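PDB 3C7A: octopine dehydrogenase from Pecten maximus, which catalyses the NADH-dependent condensation of L-arginine with pyruvate to form D-octopine, a reaction that it can also run in reverse. Local coordinates for residues L144-C148 and V159-K163; A21-V27 and M186-A190. One frame throughout, in Å; residues are numbered along the deposited sequence.

Contact 1: L144-C148 and V159-K163. With NAD (nicotinamide-adenine-dinucleotide), chain B.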
ATOM      1  N   LEU A 144      -3.173  -2.756   5.454  1.00 14.23           N
ATOM      2  CA  LEU A 144      -3.066  -4.056   6.139  1.00 14.24           C
ATOM      3  C   LEU A 144      -4.202  -4.251   7.161  1.00 14.31           C
ATOM      4  O   LEU A 144      -4.530  -3.318   7.898  1.00 14.23           O
ATOM      5  CB  LEU A 144      -1.691  -4.206   6.815  1.00 14.20           C
ATOM      6  CG  LEU A 144      -1.244  -5.596   7.297  1.00 14.21           C
ATOM      7  CD1 LEU A 144      -0.839  -6.509   6.133  1.00 14.11           C
ATOM      8  CD2 LEU A 144      -0.105  -5.493   8.300  1.00 14.22           C
ATOM      9  N   PRO A 145      -4.816  -5.457   7.194  1.00 14.45           N
ATOM     10  CA  PRO A 145      -5.933  -5.769   8.104  1.00 14.60           C
ATOM     11  C   PRO A 145      -5.640  -5.705   9.613  1.00 14.78           C
ATOM     12  O   PRO A 145      -6.568  -5.482  10.396  1.00 14.75           O
ATOM     13  CB  PRO A 145      -6.315  -7.206   7.714  1.00 14.66           C
ATOM     14  CG  PRO A 145      -5.779  -7.388   6.334  1.00 14.52           C
ATOM     15  CD  PRO A 145      -4.510  -6.603   6.316  1.00 14.43           C
ATOM     16  N   TRP A 146      -4.384  -5.907  10.015  1.00 14.97           N
ATOM     17  CA  TRP A 146      -4.024  -5.952  11.443  1.00 15.19           C
ATOM     18  C   TRP A 146      -2.849  -5.038  11.809  1.00 15.45           C
ATOM     19  O   TRP A 146      -2.072  -4.624  10.945  1.00 15.54           O
ATOM     20  CB  TRP A 146      -3.666  -7.384  11.883  1.00 15.03           C
ATOM     21  CG  TRP A 146      -4.426  -8.503  11.213  1.00 14.83           C
ATOM     22  CD1 TRP A 146      -5.630  -9.026  11.597  1.00 14.71           C
ATOM     23  CD2 TRP A 146      -4.010  -9.257  10.065  1.00 14.64           C
ATOM     24  NE1 TRP A 146      -5.996 -10.047  10.752  1.00 14.55           N
ATOM     25  CE2 TRP A 146      -5.020 -10.211   9.804  1.00 14.64           C
ATOM     26  CE3 TRP A 146      -2.886  -9.214   9.228  1.00 14.71           C
ATOM     27  CZ2 TRP A 146      -4.941 -11.114   8.736  1.00 14.67           C
ATOM     28  CZ3 TRP A 146      -2.807 -10.115   8.165  1.00 14.77           C
ATOM     29  CH2 TRP A 146      -3.831 -11.051   7.930  1.00 14.72           C
ATOM     30  N   ALA A 147      -2.733  -4.730  13.101  1.00 15.77           N
ATOM     31  CA  ALA A 147      -1.493  -4.211  13.681  1.00 16.10           C
ATOM     32  C   ALA A 147      -0.806  -5.371  14.407  1.00 16.28           C
ATOM     33  O   ALA A 147      -1.356  -5.916  15.369  1.00 16.30           O
ATOM     34  CB  ALA A 147      -1.780  -3.061  14.637  1.00 16.07           C
ATOM     35  N   CYS A 148       0.385  -5.749  13.935  1.00 16.57           N
ATOM     36  CA  CYS A 148       1.036  -6.996  14.365  1.00 16.80           C
ATOM     37  C   CYS A 148       2.569  -6.919  14.467  1.00 17.14           C
ATOM     38  O   CYS A 148       3.205  -6.121  13.774  1.00 17.01           O
ATOM     39  CB  CYS A 148       0.623  -8.151  13.438  1.00 16.78           C
ATOM     40  SG  CYS A 148       0.861  -7.839  11.654  1.00 16.28           S
ATOM     41  N   VAL A 159      -1.052 -10.315  17.534  1.00 19.09           N
ATOM     42  CA  VAL A 159      -1.959  -9.317  16.955  1.00 19.03           C
ATOM     43  C   VAL A 159      -2.425  -8.332  18.036  1.00 19.02           C
ATOM     44  O   VAL A 159      -3.037  -8.733  19.032  1.00 19.01           O
ATOM     45  CB  VAL A 159      -3.187  -9.983  16.262  1.00 19.06           C
ATOM     46  CG1 VAL A 159      -4.199  -8.937  15.801  1.00 18.93           C
ATOM     47  CG2 VAL A 159      -2.745 -10.849  15.082  1.00 18.97           C
ATOM     48  N   LEU A 160      -2.128  -7.049  17.831  1.00 19.00           N
ATOM     49  CA  LEU A 160      -2.484  -5.997  18.789  1.00 19.03           C
ATOM     50  C   LEU A 160      -3.894  -5.434  18.573  1.00 18.92           C
ATOM     51  O   LEU A 160      -4.518  -4.949  19.521  1.00 19.01           O
ATOM     52  CB  LEU A 160      -1.453  -4.856  18.765  1.00 19.08           C
ATOM     53  CG  LEU A 160      -0.030  -5.013  19.338  1.00 19.37           C
ATOM     54  CD1 LEU A 160      -0.012  -5.654  20.731  1.00 19.59           C
ATOM     55  CD2 LEU A 160       0.907  -5.756  18.384  1.00 19.65           C
ATOM     56  N   GLY A 161      -4.384  -5.497  17.335  1.00 18.73           N
ATOM     57  CA  GLY A 161      -5.724  -5.011  16.987  1.00 18.49           C
ATOM     58  C   GLY A 161      -6.150  -5.343  15.562  1.00 18.30           C
ATOM     59  O   GLY A 161      -5.305  -5.599  14.703  1.00 18.24           O
ATOM     60  N   THR A 162      -7.463  -5.327  15.320  1.00 18.13           N
ATOM     61  CA  THR A 162      -8.044  -5.659  14.010  1.00 17.99           C
ATOM     62  C   THR A 162      -9.105  -4.630  13.588  1.00 17.95           C
ATOM     63  O   THR A 162      -9.985  -4.275  14.380  1.00 17.85           O
ATOM     64  CB  THR A 162      -8.674  -7.082  14.017  1.00 17.99           C
ATOM     65  OG1 THR A 162      -7.705  -8.042  14.457  1.00 17.96           O
ATOM     66  CG2 THR A 162      -9.176  -7.480  12.628  1.00 18.00           C
ATOM     67  N   LYS A 163      -9.013  -4.163  12.341  1.00 17.80           N
ATOM     68  CA  LYS A 163      -9.974  -3.211  11.761  1.00 17.74           C
ATOM     69  C   LYS A 163     -11.390  -3.797  11.692  1.00 17.55           C
ATOM     70  O   LYS A 163     -11.555  -5.010  11.550  1.00 17.47           O
ATOM     71  CB  LYS A 163      -9.532  -2.787  10.352  1.00 17.79           C
ATOM     72  CG  LYS A 163      -8.163  -2.112  10.261  1.00 18.10           C
ATOM     73  CD  LYS A 163      -8.249  -0.604  10.449  1.00 18.79           C
ATOM     74  CE  LYS A 163      -6.916   0.066  10.144  1.00 19.18           C
ATOM     75  NZ  LYS A 163      -6.969   1.543  10.340  1.00 19.54           N
TER
HETATM   76  PA  NAD B 405       8.122  -6.166   7.183  1.00 17.38           P
HETATM   77  O1A NAD B 405       9.068  -5.050   7.402  1.00 16.79           O
HETATM   78  O2A NAD B 405       7.928  -6.944   8.429  1.00 16.80           O
HETATM   79  O5B NAD B 405       8.654  -7.117   5.990  1.00 17.88           O
HETATM   80  C5B NAD B 405       9.963  -7.658   5.989  1.00 18.74           C
HETATM   81  C4B NAD B 405      10.089  -8.719   4.898  1.00 19.15           C
HETATM   82  O4B NAD B 405      10.279  -8.112   3.630  1.00 19.67           O
HETATM   83  C3B NAD B 405      11.283  -9.644   5.101  1.00 19.45           C
HETATM   84  O3B NAD B 405      10.946 -10.807   5.821  1.00 19.27           O
HETATM   85  C2B NAD B 405      11.736  -9.969   3.690  1.00 19.89           C
HETATM   86  O2B NAD B 405      11.120 -11.142   3.207  1.00 19.77           O
HETATM   87  C1B NAD B 405      11.276  -8.774   2.870  1.00 20.32           C
HETATM   88  N9A NAD B 405      12.445  -7.898   2.642  1.00 20.65           N
HETATM   89  C8A NAD B 405      12.874  -6.888   3.469  1.00 20.85           C
HETATM   90  N7A NAD B 405      13.980  -6.325   2.934  1.00 21.07           N
HETATM   91  C5A NAD B 405      14.268  -6.959   1.776  1.00 20.90           C
HETATM   92  C6A NAD B 405      15.285  -6.776   0.842  1.00 20.89           C
HETATM   93  N6A NAD B 405      16.329  -6.012   1.156  1.00 21.11           N
HETATM   94  N1A NAD B 405      15.335  -7.590  -0.278  1.00 20.75           N
HETATM   95  C2A NAD B 405      14.379  -8.575  -0.463  1.00 20.85           C
HETATM   96  N3A NAD B 405      13.373  -8.748   0.474  1.00 20.81           N
HETATM   97  C4A NAD B 405      13.314  -7.953   1.577  1.00 20.74           C
HETATM   98  O3  NAD B 405       6.725  -5.564   6.624  1.00 17.10           O
HETATM   99  PN  NAD B 405       5.301  -5.830   7.340  1.00 17.18           P
HETATM  100  O1N NAD B 405       5.382  -5.338   8.734  1.00 17.27           O
HETATM  101  O2N NAD B 405       4.887  -7.230   7.083  1.00 16.78           O
HETATM  102  O5D NAD B 405       4.283  -4.847   6.563  1.00 17.62           O
HETATM  103  C5D NAD B 405       4.058  -4.905   5.169  1.00 17.80           C
HETATM  104  C4D NAD B 405       3.430  -3.594   4.687  1.00 18.04           C
HETATM  105  O4D NAD B 405       2.251  -3.290   5.422  1.00 18.01           O
HETATM  106  C3D NAD B 405       4.383  -2.417   4.855  1.00 18.20           C
HETATM  107  O3D NAD B 405       4.391  -1.653   3.671  1.00 18.22           O
HETATM  108  C2D NAD B 405       3.804  -1.623   6.014  1.00 18.11           C
HETATM  109  O2D NAD B 405       4.014  -0.239   5.851  1.00 18.04           O
HETATM  110  C1D NAD B 405       2.323  -1.989   5.987  1.00 18.05           C
HETATM  111  N1N NAD B 405       1.672  -1.928   7.319  1.00 18.12           N
HETATM  112  C2N NAD B 405       2.177  -2.610   8.403  1.00 18.04           C
HETATM  113  C3N NAD B 405       1.541  -2.540   9.647  1.00 18.06           C
HETATM  114  C7N NAD B 405       1.949  -3.475  10.758  1.00 18.01           C
HETATM  115  O7N NAD B 405       1.401  -3.337  11.965  1.00 17.76           O
HETATM  116  N7N NAD B 405       2.906  -4.483  10.512  1.00 18.20           N
HETATM  117  C4N NAD B 405       0.383  -1.769   9.780  1.00 18.12           C
HETATM  118  C5N NAD B 405      -0.127  -1.084   8.677  1.00 18.14           C
HETATM  119  C6N NAD B 405       0.530  -1.177   7.451  1.00 18.11           C
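Trp146 and Thr162 lie side by side on one face of a beta hairpin made by strands 146-150 and 156-171, whose first strand borders the nicotinamide end of the NAD site. Cys148 N donates to the carboxamide oxygen O7N of NAD over 3.3 Å. Just before the strand, Leu144 packs on one face of the nicotinamide: with its CG anti to the backbone N (chi1 -166°), CD2 sits above the ring, 3.6 Å from C3N, and CB covers the region of C6N.

The second strand sets the position of this backbone. Leu160 N donates to Ala147 O at 2.8 Å, almost straight onto the carbonyl, and Ala147 N returns a bond to Gly161 O at 3.2 Å. Beyond the strand start, the bond from Lys163 N to Pro145 O is weak.

On the sheet face of Trp146, Cys148, Val159 and Thr162, the indole packs against Thr16 and Leu20 of helix 12-21. Pro145 CB rests 3.8 Å above the plane of the Trp146 ring, over its centre. Thr162 runs alongside the same indole, and its OG1 meets the ring edge in plane, 3.7 Å from Trp146 CD1.

Contact 2: A21-V27 and M186-A190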
ATOM      1  N   ALA A  21      -4.855 -18.890   7.741  1.00 13.34           N
ATOM      2  CA  ALA A  21      -5.354 -19.585   6.546  1.00 13.58           C
ATOM      3  C   ALA A  21      -5.200 -21.110   6.609  1.00 13.75           C
ATOM      4  O   ALA A  21      -6.081 -21.846   6.153  1.00 13.72           O
ATOM      5  CB  ALA A  21      -4.681 -19.035   5.288  1.00 13.56           C
ATOM      6  N   ALA A  22      -4.088 -21.573   7.177  1.00 13.89           N
ATOM      7  CA  ALA A  22      -3.796 -23.009   7.276  1.00 14.14           C
ATOM      8  C   ALA A  22      -4.620 -23.738   8.345  1.00 14.33           C
ATOM      9  O   ALA A  22      -4.569 -24.969   8.438  1.00 14.28           O
ATOM     10  CB  ALA A  22      -2.299 -23.239   7.497  1.00 14.10           C
ATOM     11  N   SER A  23      -5.376 -22.983   9.141  1.00 14.60           N
ATOM     12  CA  SER A  23      -6.230 -23.565  10.181  1.00 14.93           C
ATOM     13  C   SER A  23      -7.646 -23.902   9.686  1.00 15.22           C
ATOM     14  O   SER A  23      -8.434 -24.512  10.418  1.00 15.25           O
ATOM     15  CB  SER A  23      -6.286 -22.650  11.415  1.00 14.94           C
ATOM     16  OG  SER A  23      -7.067 -21.487  11.178  1.00 14.82           O
ATOM     17  N   ARG A  24      -7.958 -23.514   8.448  1.00 15.42           N
ATOM     18  CA  ARG A  24      -9.294 -23.721   7.871  1.00 15.71           C
ATOM     19  C   ARG A  24      -9.415 -25.071   7.157  1.00 15.99           C
ATOM     20  O   ARG A  24      -8.496 -25.494   6.452  1.00 15.96           O
ATOM     21  CB  ARG A  24      -9.660 -22.588   6.895  1.00 15.65           C
ATOM     22  CG  ARG A  24      -9.286 -21.161   7.334  1.00 15.50           C
ATOM     23  CD  ARG A  24     -10.072 -20.680   8.555  1.00 15.20           C
ATOM     24  NE  ARG A  24      -9.734 -19.297   8.896  1.00 15.00           N
ATOM     25  CZ  ARG A  24     -10.083 -18.681  10.024  1.00 15.09           C
ATOM     26  NH1 ARG A  24     -10.787 -19.318  10.953  1.00 15.13           N
ATOM     27  NH2 ARG A  24      -9.719 -17.420  10.225  1.00 14.53           N
ATOM     28  N   ASP A  25     -10.559 -25.733   7.338  1.00 16.36           N
ATOM     29  CA  ASP A  25     -10.844 -27.013   6.679  1.00 16.80           C
ATOM     30  C   ASP A  25     -10.998 -26.858   5.163  1.00 16.78           C
ATOM     31  O   ASP A  25     -11.749 -26.002   4.689  1.00 16.80           O
ATOM     32  CB  ASP A  25     -12.108 -27.658   7.265  1.00 16.98           C
ATOM     33  CG  ASP A  25     -11.892 -28.233   8.661  1.00 17.85           C
ATOM     34  OD1 ASP A  25     -10.757 -28.645   8.989  1.00 19.16           O
ATOM     35  OD2 ASP A  25     -12.871 -28.285   9.432  1.00 18.89           O
ATOM     36  N   GLY A  26     -10.276 -27.690   4.414  1.00 16.88           N
ATOM     37  CA  GLY A  26     -10.349 -27.704   2.951  1.00 16.84           C
ATOM     38  C   GLY A  26      -9.434 -26.726   2.229  1.00 16.80           C
ATOM     39  O   GLY A  26      -9.721 -26.327   1.095  1.00 16.83           O
ATOM     40  N   VAL A  27      -8.331 -26.346   2.877  1.00 16.68           N
ATOM     41  CA  VAL A  27      -7.362 -25.394   2.311  1.00 16.58           C
ATOM     42  C   VAL A  27      -5.923 -25.929   2.425  1.00 16.57           C
ATOM     43  O   VAL A  27      -5.546 -26.490   3.457  1.00 16.52           O
ATOM     44  CB  VAL A  27      -7.467 -23.990   2.994  1.00 16.57           C
ATOM     45  CG1 VAL A  27      -6.462 -23.002   2.404  1.00 16.46           C
ATOM     46  CG2 VAL A  27      -8.883 -23.425   2.879  1.00 16.42           C
ATOM     47  N   MET A 186     -13.546 -15.894   3.876  1.00 13.41           N
ATOM     48  CA  MET A 186     -13.385 -17.222   4.486  1.00 13.63           C
ATOM     49  C   MET A 186     -12.017 -17.413   5.162  1.00 13.73           C
ATOM     50  O   MET A 186     -11.928 -18.003   6.245  1.00 13.63           O
ATOM     51  CB  MET A 186     -13.634 -18.315   3.428  1.00 13.75           C
ATOM     52  CG  MET A 186     -13.507 -19.768   3.913  1.00 14.06           C
ATOM     53  SD  MET A 186     -11.858 -20.500   3.711  1.00 14.92           S
ATOM     54  CE  MET A 186     -11.805 -20.778   1.940  1.00 14.59           C
ATOM     55  N   LEU A 187     -10.962 -16.912   4.520  1.00 13.76           N
ATOM     56  CA  LEU A 187      -9.594 -17.053   5.029  1.00 13.86           C
ATOM     57  C   LEU A 187      -9.320 -16.222   6.290  1.00 13.99           C
ATOM     58  O   LEU A 187      -8.556 -16.651   7.158  1.00 14.01           O
ATOM     59  CB  LEU A 187      -8.564 -16.717   3.936  1.00 13.79           C
ATOM     60  CG  LEU A 187      -8.509 -17.566   2.655  1.00 13.68           C
ATOM     61  CD1 LEU A 187      -7.614 -16.910   1.614  1.00 13.68           C
ATOM     62  CD2 LEU A 187      -8.052 -19.001   2.925  1.00 13.67           C
ATOM     63  N   HIS A 188      -9.952 -15.051   6.386  1.00 14.17           N
ATOM     64  CA  HIS A 188      -9.718 -14.107   7.492  1.00 14.38           C
ATOM     65  C   HIS A 188     -10.586 -14.342   8.737  1.00 14.64           C
ATOM     66  O   HIS A 188     -10.132 -14.112   9.863  1.00 14.62           O
ATOM     67  CB  HIS A 188      -9.880 -12.657   7.008  1.00 14.34           C
ATOM     68  CG  HIS A 188      -8.760 -12.179   6.132  1.00 14.23           C
ATOM     69  ND1 HIS A 188      -7.790 -11.304   6.574  1.00 14.42           N
ATOM     70  CD2 HIS A 188      -8.457 -12.455   4.842  1.00 13.95           C
ATOM     71  CE1 HIS A 188      -6.938 -11.061   5.594  1.00 13.99           C
ATOM     72  NE2 HIS A 188      -7.320 -11.748   4.531  1.00 14.35           N
ATOM     73  N   GLY A 189     -11.826 -14.785   8.536  1.00 14.89           N
ATOM     74  CA  GLY A 189     -12.755 -15.033   9.646  1.00 15.15           C
ATOM     75  C   GLY A 189     -13.905 -14.041   9.730  1.00 15.40           C
ATOM     76  O   GLY A 189     -14.403 -13.569   8.704  1.00 15.44           O
ATOM     77  N   ALA A 190     -14.321 -13.722  10.957  1.00 15.49           N
ATOM     78  CA  ALA A 190     -15.471 -12.838  11.202  1.00 15.61           C
ATOM     79  C   ALA A 190     -15.191 -11.357  10.924  1.00 15.72           C
ATOM     80  O   ALA A 190     -16.054 -10.646  10.397  1.00 15.65           O
ATOM     81  CB  ALA A 190     -15.993 -13.026  12.624  1.00 15.68           C
TER
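The turn that leaves the first helix of the Rossmann domain meets the C-terminal end of helix 180-188 here, with Arg24 reaching across to the backbone of Leu187. The Arg24 chain bends at chi2 (-67°), which carries the guanidinium to the helix end with Leu187 O at its edge, in plane. NE and NH2 both donate to that single oxygen, each over 3.4 Å, in a forked pair of weak bonds; the angle at the NE hydrogen is 151°. His188 O is equally near NH2 but poorly angled for bonding. The positive group probably also benefits from the partial negative charge at this end of the helix. Ser23 OG, bonded to Leu20 O, lies 3.9 Å above one face of the Arg24 guanidinium. With an alanine at Arg24, Leu187 O is likely to lose both donors, and the backbone at the helix end its cover.

Helix 12-21 and strand 27-32 belong to the opening beta-alpha-beta crossover of the nucleotide-binding fold, and two beta turns join them: type I from Ala21 to Arg24, then type II from Arg24 to Val27, with Gly26 at its positive-phi position. Apolar contacts bracket the turns. Leu187 CD2 touches both ends of the connection, 4.1 Å from Ala21 CB and 4.3 Å from Val27 CG1. Met186 and Val27 pass alongside, pointing opposite ways, and bends at both chi2 and chi3 bring Met186 CE to 4.1 Å from Val27 CG2. Gly189 leaves the helix with positive phi. A side chain there would press on the carbonyl of His188 and come close to Arg24 NH2.

After strand 3-8 the chain forms helix 12-21 and the turns at 21-27, the first half of contact 2. It then runs through further strands and helices of the nucleotide-binding fold to 144-148, turns back through the short hairpin loop, and closes contact 1 at 159-163. Strand 156-171 leads on to helix 180-188, whose end returns to 21-27, so contact 1 is nested inside the long loop that contact 2 closes. Their centres are about 17 Å apart, yet they touch: the His188 ring meets the Trp146 indole, with Trp146 CZ2 3.6 Å from His188 ND1. The NAD-lining hairpin is thereby tied to helix 180-188, which in turn packs beside the first crossover.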